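Local coordinates for universal stress protein A-like protein (Arabidopsis thaliana, PDB 2GM3) that binds AMP and belongs to the universal stress protein A family, with a nucleotide-binding alpha/beta domain whose cellular role is not established, at residues L49-Q54 against D114-E119; K7-V12 against V123-L128. All blocks are in the same frame, centred on the assembly; numbering follows the deposited sequence.

Contact 1: L49-Q54 against D114-E119; sequences LLLHVQ and DVICQE. With AMP (adenosine monophosphate), chain G.
Leu51 is the first residue of strand 49-54 to meet helix 114-119, and it does so at Glu119 and Ile116. Its CG lies anti to the backbone N (chi1 165°), and the branch reaches the helix with both methyls. CD2 packs 3.8 Å from Glu119 CB and 4.0 Å from Ile116 CA. CD1 lies near Glu119 CG. The two side chains cross obliquely, and Leu51 touches the aliphatic part of a buried acid. The carboxylate of Glu119 is held by partners beyond the helix segment: OE2 forms a salt bridge with Arg122 and accepts a hydrogen bond from Trp106 NE1. His52 turns from helix 114-119 to the other face of the sheet. There it packs on Leu88, and its ND1 is hydrogen-bonded to Val12 O. This is the layered alpha/beta architecture of the universal stress protein family. Helix 112-123 covers one face of a parallel five-stranded sheet, and helix 81-99 lies against the other. The short strand and helix segments pass 9.0 Å apart at their axes. Val53 then points back to the helix. Its CG2 meets Val115 CG1 at 3.6 Å, and its CG1 packs against Val115 CB. CG2 also lies 4.1 Å from Ile116 CG1. The backbone of Val53 meanwhile reads the adenine with two bonds. Val53 N donates to AMP N1 at 2.9 Å, with an angle of 162° at the hydrogen. AMP N6 donates to Val53 O at 2.8 Å, and this bond is about as straight. This paired pattern is consistent with selection for adenine, since it needs an acceptor at N1 and a donor at N6. Ile116 CD1 makes a van der Waals contact with the base, 3.7 Å from AMP N3.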
loop_
_atom_site.group_PDB
_atom_site.type_symbol
_atom_site.label_atom_id
_atom_site.label_comp_id
_atom_site.label_asym_id
_atom_site.label_seq_id
_atom_site.Cartn_x
_atom_site.Cartn_y
_atom_site.Cartn_z
ATOM N N LEU A 49 6.200 -11.804 4.880
ATOM C CA LEU A 49 5.359 -12.644 5.724
ATOM C C LEU A 49 4.140 -13.046 4.874
ATOM O O LEU A 49 3.325 -12.221 4.549
ATOM C CB LEU A 49 4.958 -11.903 7.012
ATOM C CG LEU A 49 6.114 -11.340 7.811
ATOM C CD1 LEU A 49 5.610 -10.407 8.853
ATOM C CD2 LEU A 49 6.918 -12.444 8.476
ATOM N N LEU A 50 4.079 -14.308 4.472
ATOM C CA LEU A 50 3.058 -14.769 3.560
ATOM C C LEU A 50 1.921 -15.382 4.328
ATOM O O LEU A 50 2.108 -16.367 5.026
ATOM C CB LEU A 50 3.635 -15.797 2.614
ATOM C CG LEU A 50 4.720 -15.348 1.647
ATOM C CD1 LEU A 50 5.539 -16.516 1.269
ATOM C CD2 LEU A 50 4.037 -14.680 0.361
ATOM N N LEU A 51 0.742 -14.777 4.228
ATOM C CA LEU A 51 -0.407 -15.311 4.906
ATOM C C LEU A 51 -1.489 -15.764 3.914
ATOM O O LEU A 51 -1.910 -14.993 3.033
ATOM C CB LEU A 51 -0.950 -14.293 5.880
ATOM C CG LEU A 51 -2.359 -14.564 6.399
ATOM C CD1 LEU A 51 -2.419 -15.679 7.430
ATOM C CD2 LEU A 51 -2.902 -13.269 6.992
ATOM N N HIS A 52 -1.939 -17.010 4.093
ATOM C CA HIS A 52 -3.106 -17.514 3.385
ATOM C C HIS A 52 -4.218 -17.736 4.357
ATOM O O HIS A 52 -4.043 -18.396 5.383
ATOM C CB HIS A 52 -2.811 -18.836 2.682
ATOM C CG HIS A 52 -4.015 -19.437 2.044
ATOM N ND1 HIS A 52 -4.638 -18.869 0.954
ATOM C CD2 HIS A 52 -4.727 -20.551 2.347
ATOM C CE1 HIS A 52 -5.674 -19.613 0.600
ATOM N NE2 HIS A 52 -5.736 -20.650 1.416
ATOM N N VAL A 53 -5.389 -17.199 4.056
ATOM C CA VAL A 53 -6.533 -17.510 4.892
ATOM C C VAL A 53 -7.365 -18.605 4.244
ATOM O O VAL A 53 -7.796 -18.483 3.118
ATOM C CB VAL A 53 -7.343 -16.267 5.253
ATOM C CG1 VAL A 53 -8.424 -16.586 6.293
ATOM C CG2 VAL A 53 -6.416 -15.249 5.834
ATOM N N GLN A 54 -7.562 -19.680 4.973
ATOM C CA GLN A 54 -8.311 -20.840 4.478
ATOM C C GLN A 54 -9.763 -20.828 4.994
ATOM O O GLN A 54 -10.025 -20.537 6.167
ATOM C CB GLN A 54 -7.566 -22.093 4.933
ATOM C CG GLN A 54 -7.995 -23.386 4.354
ATOM C CD GLN A 54 -7.788 -24.538 5.342
ATOM O OE1 GLN A 54 -6.754 -24.623 6.022
ATOM N NE2 GLN A 54 -8.775 -25.423 5.424
ATOM N N ASP A 114 -11.321 -10.530 7.774
ATOM C CA ASP A 114 -11.247 -10.445 9.224
ATOM C C ASP A 114 -9.899 -10.977 9.731
ATOM O O ASP A 114 -9.240 -10.347 10.570
ATOM C CB ASP A 114 -12.398 -11.258 9.887
ATOM C CG ASP A 114 -13.745 -10.505 9.907
ATOM O OD1 ASP A 114 -13.757 -9.252 9.756
ATOM O OD2 ASP A 114 -14.805 -11.166 10.104
ATOM N N VAL A 115 -9.506 -12.137 9.212
ATOM C CA VAL A 115 -8.296 -12.820 9.667
ATOM C C VAL A 115 -7.047 -12.050 9.289
ATOM O O VAL A 115 -6.137 -11.905 10.110
ATOM C CB VAL A 115 -8.206 -14.292 9.145
ATOM C CG1 VAL A 115 -6.841 -14.842 9.372
ATOM C CG2 VAL A 115 -9.223 -15.150 9.848
ATOM N N ILE A 116 -7.008 -11.552 8.058
ATOM C CA ILE A 116 -5.885 -10.710 7.621
ATOM C C ILE A 116 -5.687 -9.573 8.607
ATOM O O ILE A 116 -4.556 -9.334 9.045
ATOM C CB ILE A 116 -6.101 -10.097 6.221
ATOM C CG1 ILE A 116 -6.157 -11.195 5.163
ATOM C CG2 ILE A 116 -5.007 -9.043 5.910
ATOM C CD1 ILE A 116 -6.509 -10.669 3.797
ATOM N N CYS A 117 -6.782 -8.904 8.980
ATOM C CA CYS A 117 -6.728 -7.829 9.952
ATOM C C CYS A 117 -6.331 -8.292 11.343
ATOM O O CYS A 117 -5.606 -7.588 12.044
ATOM C CB CYS A 117 -8.052 -7.045 9.996
ATOM S SG CYS A 117 -8.269 -6.044 8.510
ATOM N N GLN A 118 -6.812 -9.454 11.764
ATOM C CA GLN A 118 -6.414 -9.986 13.072
ATOM C C GLN A 118 -4.919 -10.296 13.046
ATOM O O GLN A 118 -4.195 -10.037 14.002
ATOM C CB GLN A 118 -7.178 -11.252 13.425
ATOM C CG GLN A 118 -8.651 -11.057 13.756
ATOM C CD GLN A 118 -9.331 -12.416 13.982
ATOM O OE1 GLN A 118 -9.425 -13.237 13.065
ATOM N NE2 GLN A 118 -9.769 -12.670 15.213
ATOM N N GLU A 119 -4.451 -10.795 11.913
ATOM C CA GLU A 119 -3.058 -11.180 11.782
ATOM C C GLU A 119 -2.142 -9.965 11.754
ATOM O O GLU A 119 -1.067 -9.969 12.390
ATOM C CB GLU A 119 -2.863 -12.107 10.591
ATOM C CG GLU A 119 -3.464 -13.501 10.836
ATOM C CD GLU A 119 -2.593 -14.347 11.760
ATOM O OE1 GLU A 119 -2.941 -14.502 12.965
ATOM O OE2 GLU A 119 -1.533 -14.826 11.298
HETATM P P AMP G . -10.199 -8.304 -3.639
HETATM O O1P AMP G . -11.004 -9.318 -3.050
HETATM O O2P AMP G . -10.109 -8.366 -5.118
HETATM O O3P AMP G . -10.395 -6.939 -3.181
HETATM O "O5'" AMP G . -8.688 -8.556 -3.203
HETATM C "C5'" AMP G . -8.021 -9.727 -3.619
HETATM C "C4'" AMP G . -6.842 -9.872 -2.693
HETATM O "O4'" AMP G . -7.263 -10.176 -1.319
HETATM C "C3'" AMP G . -5.932 -11.002 -3.083
HETATM O "O3'" AMP G . -5.032 -10.511 -4.118
HETATM C "C2'" AMP G . -5.191 -11.242 -1.777
HETATM O "O2'" AMP G . -4.118 -10.304 -1.681
HETATM C "C1'" AMP G . -6.247 -10.960 -0.714
HETATM N N9 AMP G . -6.959 -12.218 -0.416
HETATM C C8 AMP G . -8.136 -12.652 -0.925
HETATM N N7 AMP G . -8.430 -13.852 -0.394
HETATM C C5 AMP G . -7.466 -14.160 0.482
HETATM C C6 AMP G . -7.215 -15.231 1.345
HETATM N N6 AMP G . -8.019 -16.275 1.445
HETATM N N1 AMP G . -6.113 -15.204 2.085
HETATM C C2 AMP G . -5.247 -14.212 2.039
HETATM N N3 AMP G . -5.440 -13.170 1.244
HETATM C C4 AMP G . -6.535 -13.120 0.462
#

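Contact 2: K7-V12 against V123-L128; sequences KVMVAV and VRPDFL. With AMP (adenosine monophosphate), chain G.
Lys7 O takes two backbone bonds where residues 123-128 come alongside strand 7-11. Asp126 N donates to Lys7 O at 2.8 Å, in a clearly bent bond. Phe127 N donates to Lys7 O at 3.3 Å, longer but straighter. The strands then run parallel, with Val8 paired to Phe127 and Met9 to Leu128. Met9 N donates to Phe127 O at 2.8 Å, and Leu128 CA makes a CA-H...O contact with Met9 O. Asp126 adds a side-chain bond at the start of the pairing. Its OD2 uses the anti lone pair to accept from Lys7 N; the modelled 2.5 Å is shorter than expected, and the exact length is doubtful. An alanine here would probably leave Lys7 N without this acceptor and make the start of the pairing less firmly held. Val8 and Phe127 share one face of the sheet and lie side by side. With CG between the backbone N and the carbonyl carbon (chi1 69°), the Phe127 ring lies beside Val8. Val8 CG1 sits over the ring in a CH-pi contact, 4.0 Å from the Phe127 centroid. Val8 CG2 touches Phe127 CE2 at 3.5 Å. Trp33 of the second subunit meets the same phenyl ring, with the planes nearly perpendicular. Met9, modelled as selenomethionine, lies with Leu128 on the face covered by helix 112-123. Its CB packs on Pro125 CG, and its CE comes 3.6 Å from Leu128 CD1. Further along, Ala11 O accepts a 2.6 Å hydrogen bond from AMP O2'. The arrangement is the central strand pair of a nucleotide-binding alpha/beta fold: helix 112-123 carries the chain from strand 102-109 past two strands to 127-132, and the ligand lies beyond the C-terminal end of strand 6-11.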
loop_
_atom_site.group_PDB
_atom_site.type_symbol
_atom_site.label_atom_id
_atom_site.label_comp_id
_atom_site.label_asym_id
_atom_site.label_seq_id
_atom_site.Cartn_x
_atom_site.Cartn_y
_atom_site.Cartn_z
ATOM N N LYS A 7 9.136 -5.585 7.569
ATOM C CA LYS A 7 8.263 -6.772 7.473
ATOM C C LYS A 7 7.096 -6.471 6.571
ATOM O O LYS A 7 6.255 -5.636 6.864
ATOM C CB LYS A 7 7.766 -7.272 8.842
ATOM C CG LYS A 7 8.871 -7.579 9.885
ATOM C CD LYS A 7 8.249 -7.678 11.278
ATOM C CE LYS A 7 9.129 -7.006 12.349
ATOM N NZ LYS A 7 8.304 -6.308 13.410
ATOM N N VAL A 8 7.055 -7.171 5.458
ATOM C CA VAL A 8 6.021 -7.008 4.484
ATOM C C VAL A 8 5.088 -8.219 4.551
ATOM O O VAL A 8 5.472 -9.323 4.139
ATOM C CB VAL A 8 6.650 -6.938 3.096
ATOM C CG1 VAL A 8 5.591 -6.597 2.036
ATOM C CG2 VAL A 8 7.783 -5.934 3.088
HETATM N N MSE A 9 3.861 -8.006 5.041
HETATM C CA MSE A 9 2.851 -9.075 5.029
HETATM C C MSE A 9 2.155 -9.110 3.680
HETATM O O MSE A 9 1.699 -8.073 3.208
HETATM C CB MSE A 9 1.817 -8.869 6.121
HETATM C CG MSE A 9 0.909 -10.105 6.250
HETATM SE SE MSE A 9 -0.137 -10.097 7.857
HETATM C CE MSE A 9 -1.738 -10.044 7.051
ATOM N N VAL A 10 2.096 -10.283 3.062
ATOM C CA VAL A 10 1.523 -10.423 1.713
ATOM C C VAL A 10 0.417 -11.445 1.802
ATOM O O VAL A 10 0.669 -12.577 2.154
ATOM C CB VAL A 10 2.560 -10.882 0.691
ATOM C CG1 VAL A 10 1.922 -11.023 -0.667
ATOM C CG2 VAL A 10 3.735 -9.899 0.605
ATOM N N ALA A 11 -0.808 -11.027 1.515
ATOM C CA ALA A 11 -1.966 -11.859 1.656
ATOM C C ALA A 11 -2.137 -12.593 0.328
ATOM O O ALA A 11 -2.348 -11.962 -0.714
ATOM C CB ALA A 11 -3.170 -10.986 1.963
ATOM N N VAL A 12 -2.047 -13.922 0.359
ATOM C CA VAL A 12 -2.066 -14.723 -0.870
ATOM C C VAL A 12 -3.226 -15.702 -0.864
ATOM O O VAL A 12 -3.585 -16.284 0.178
ATOM C CB VAL A 12 -0.722 -15.464 -1.119
ATOM C CG1 VAL A 12 0.472 -14.468 -1.183
ATOM C CG2 VAL A 12 -0.449 -16.504 -0.075
ATOM N N VAL A 123 0.878 -9.954 14.351
ATOM C CA VAL A 123 2.219 -10.108 13.813
ATOM C C VAL A 123 2.904 -8.764 13.747
ATOM O O VAL A 123 4.122 -8.670 13.863
ATOM C CB VAL A 123 2.136 -10.733 12.408
ATOM C CG1 VAL A 123 3.463 -10.650 11.664
ATOM C CG2 VAL A 123 1.670 -12.174 12.510
ATOM N N ARG A 124 2.102 -7.723 13.576
ATOM C CA ARG A 124 2.584 -6.356 13.455
ATOM C C ARG A 124 3.622 -6.165 12.375
ATOM O O ARG A 124 4.731 -5.774 12.655
ATOM C CB ARG A 124 3.009 -5.793 14.830
ATOM C CG ARG A 124 1.859 -4.995 15.445
ATOM C CD ARG A 124 1.891 -4.897 16.928
ATOM N NE ARG A 124 2.639 -6.021 17.496
ATOM C CZ ARG A 124 3.072 -6.079 18.751
ATOM N NH1 ARG A 124 2.834 -5.100 19.617
ATOM N NH2 ARG A 124 3.756 -7.128 19.132
ATOM N N PRO A 125 3.236 -6.420 11.117
ATOM C CA PRO A 125 4.134 -6.182 9.977
ATOM C C PRO A 125 4.208 -4.676 9.721
ATOM O O PRO A 125 3.355 -3.920 10.188
ATOM C CB PRO A 125 3.441 -6.904 8.828
ATOM C CG PRO A 125 1.985 -6.836 9.198
ATOM C CD PRO A 125 1.906 -6.890 10.688
ATOM N N ASP A 126 5.238 -4.228 9.027
ATOM C CA ASP A 126 5.359 -2.826 8.801
ATOM C C ASP A 126 4.281 -2.403 7.808
ATOM O O ASP A 126 3.700 -1.338 7.959
ATOM C CB ASP A 126 6.747 -2.493 8.320
ATOM C CG ASP A 126 7.798 -2.764 9.374
ATOM O OD1 ASP A 126 7.790 -2.110 10.437
ATOM O OD2 ASP A 126 8.641 -3.645 9.141
ATOM N N PHE A 127 4.021 -3.244 6.807
ATOM C CA PHE A 127 2.884 -3.068 5.957
ATOM C C PHE A 127 2.278 -4.337 5.400
ATOM O O PHE A 127 2.902 -5.398 5.419
ATOM C CB PHE A 127 3.140 -2.033 4.859
ATOM C CG PHE A 127 4.136 -2.431 3.798
ATOM C CD1 PHE A 127 3.703 -2.712 2.517
ATOM C CD2 PHE A 127 5.507 -2.415 4.054
ATOM C CE1 PHE A 127 4.623 -3.027 1.496
ATOM C CE2 PHE A 127 6.416 -2.725 3.074
ATOM C CZ PHE A 127 5.982 -3.032 1.785
ATOM N N LEU A 128 1.062 -4.191 4.869
ATOM C CA LEU A 128 0.295 -5.276 4.263
ATOM C C LEU A 128 0.185 -5.045 2.761
ATOM O O LEU A 128 -0.202 -3.960 2.318
ATOM C CB LEU A 128 -1.113 -5.276 4.898
ATOM C CG LEU A 128 -2.211 -6.174 4.346
ATOM C CD1 LEU A 128 -1.740 -7.641 4.358
ATOM C CD2 LEU A 128 -3.479 -6.024 5.106
HETATM P P AMP G . -10.199 -8.304 -3.639
HETATM O O1P AMP G . -11.004 -9.318 -3.050
HETATM O O2P AMP G . -10.109 -8.366 -5.118
HETATM O O3P AMP G . -10.395 -6.939 -3.181
HETATM O "O5'" AMP G . -8.688 -8.556 -3.203
HETATM C "C5'" AMP G . -8.021 -9.727 -3.619
HETATM C "C4'" AMP G . -6.842 -9.872 -2.693
HETATM O "O4'" AMP G . -7.263 -10.176 -1.319
HETATM C "C3'" AMP G . -5.932 -11.002 -3.083
HETATM O "O3'" AMP G . -5.032 -10.511 -4.118
HETATM C "C2'" AMP G . -5.191 -11.242 -1.777
HETATM O "O2'" AMP G . -4.118 -10.304 -1.681
HETATM C "C1'" AMP G . -6.247 -10.960 -0.714
HETATM N N9 AMP G . -6.959 -12.218 -0.416
HETATM C C8 AMP G . -8.136 -12.652 -0.925
HETATM N N7 AMP G . -8.430 -13.852 -0.394
HETATM C C5 AMP G . -7.466 -14.160 0.482
HETATM C C6 AMP G . -7.215 -15.231 1.345
HETATM N N6 AMP G . -8.019 -16.275 1.445
HETATM N N1 AMP G . -6.113 -15.204 2.085
HETATM C C2 AMP G . -5.247 -14.212 2.039
HETATM N N3 AMP G . -5.440 -13.170 1.244
HETATM C C4 AMP G . -6.535 -13.120 0.462
#

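Contact 1 and contact 2 have centres about 9 Å apart and share one sheet. Strands 46-54 and 6-11 are neighbours there. Leu49 N lies 2.7 Å from Val8 O, and Leu49 O lies 2.7 Å from Val10 N, both probable hydrogen bonds. Under helix 112-123 the apolar layers merge. Leu51 CD2 packs 3.4 Å from Met9 CE, and Ile116 CG2 packs 3.5 Å from Leu128 CD2. Along the chain, contact 1 is nested within the loop closed by contact 2. Both hold AMP: contact 1 hydrogen-bonds the adenine and contact 2 the ribose O2', while Ala11 and Val12 also touch the base. Ser26, Gly131, Arg133 and Ser147 add further hydrogen bonds to the nucleotide.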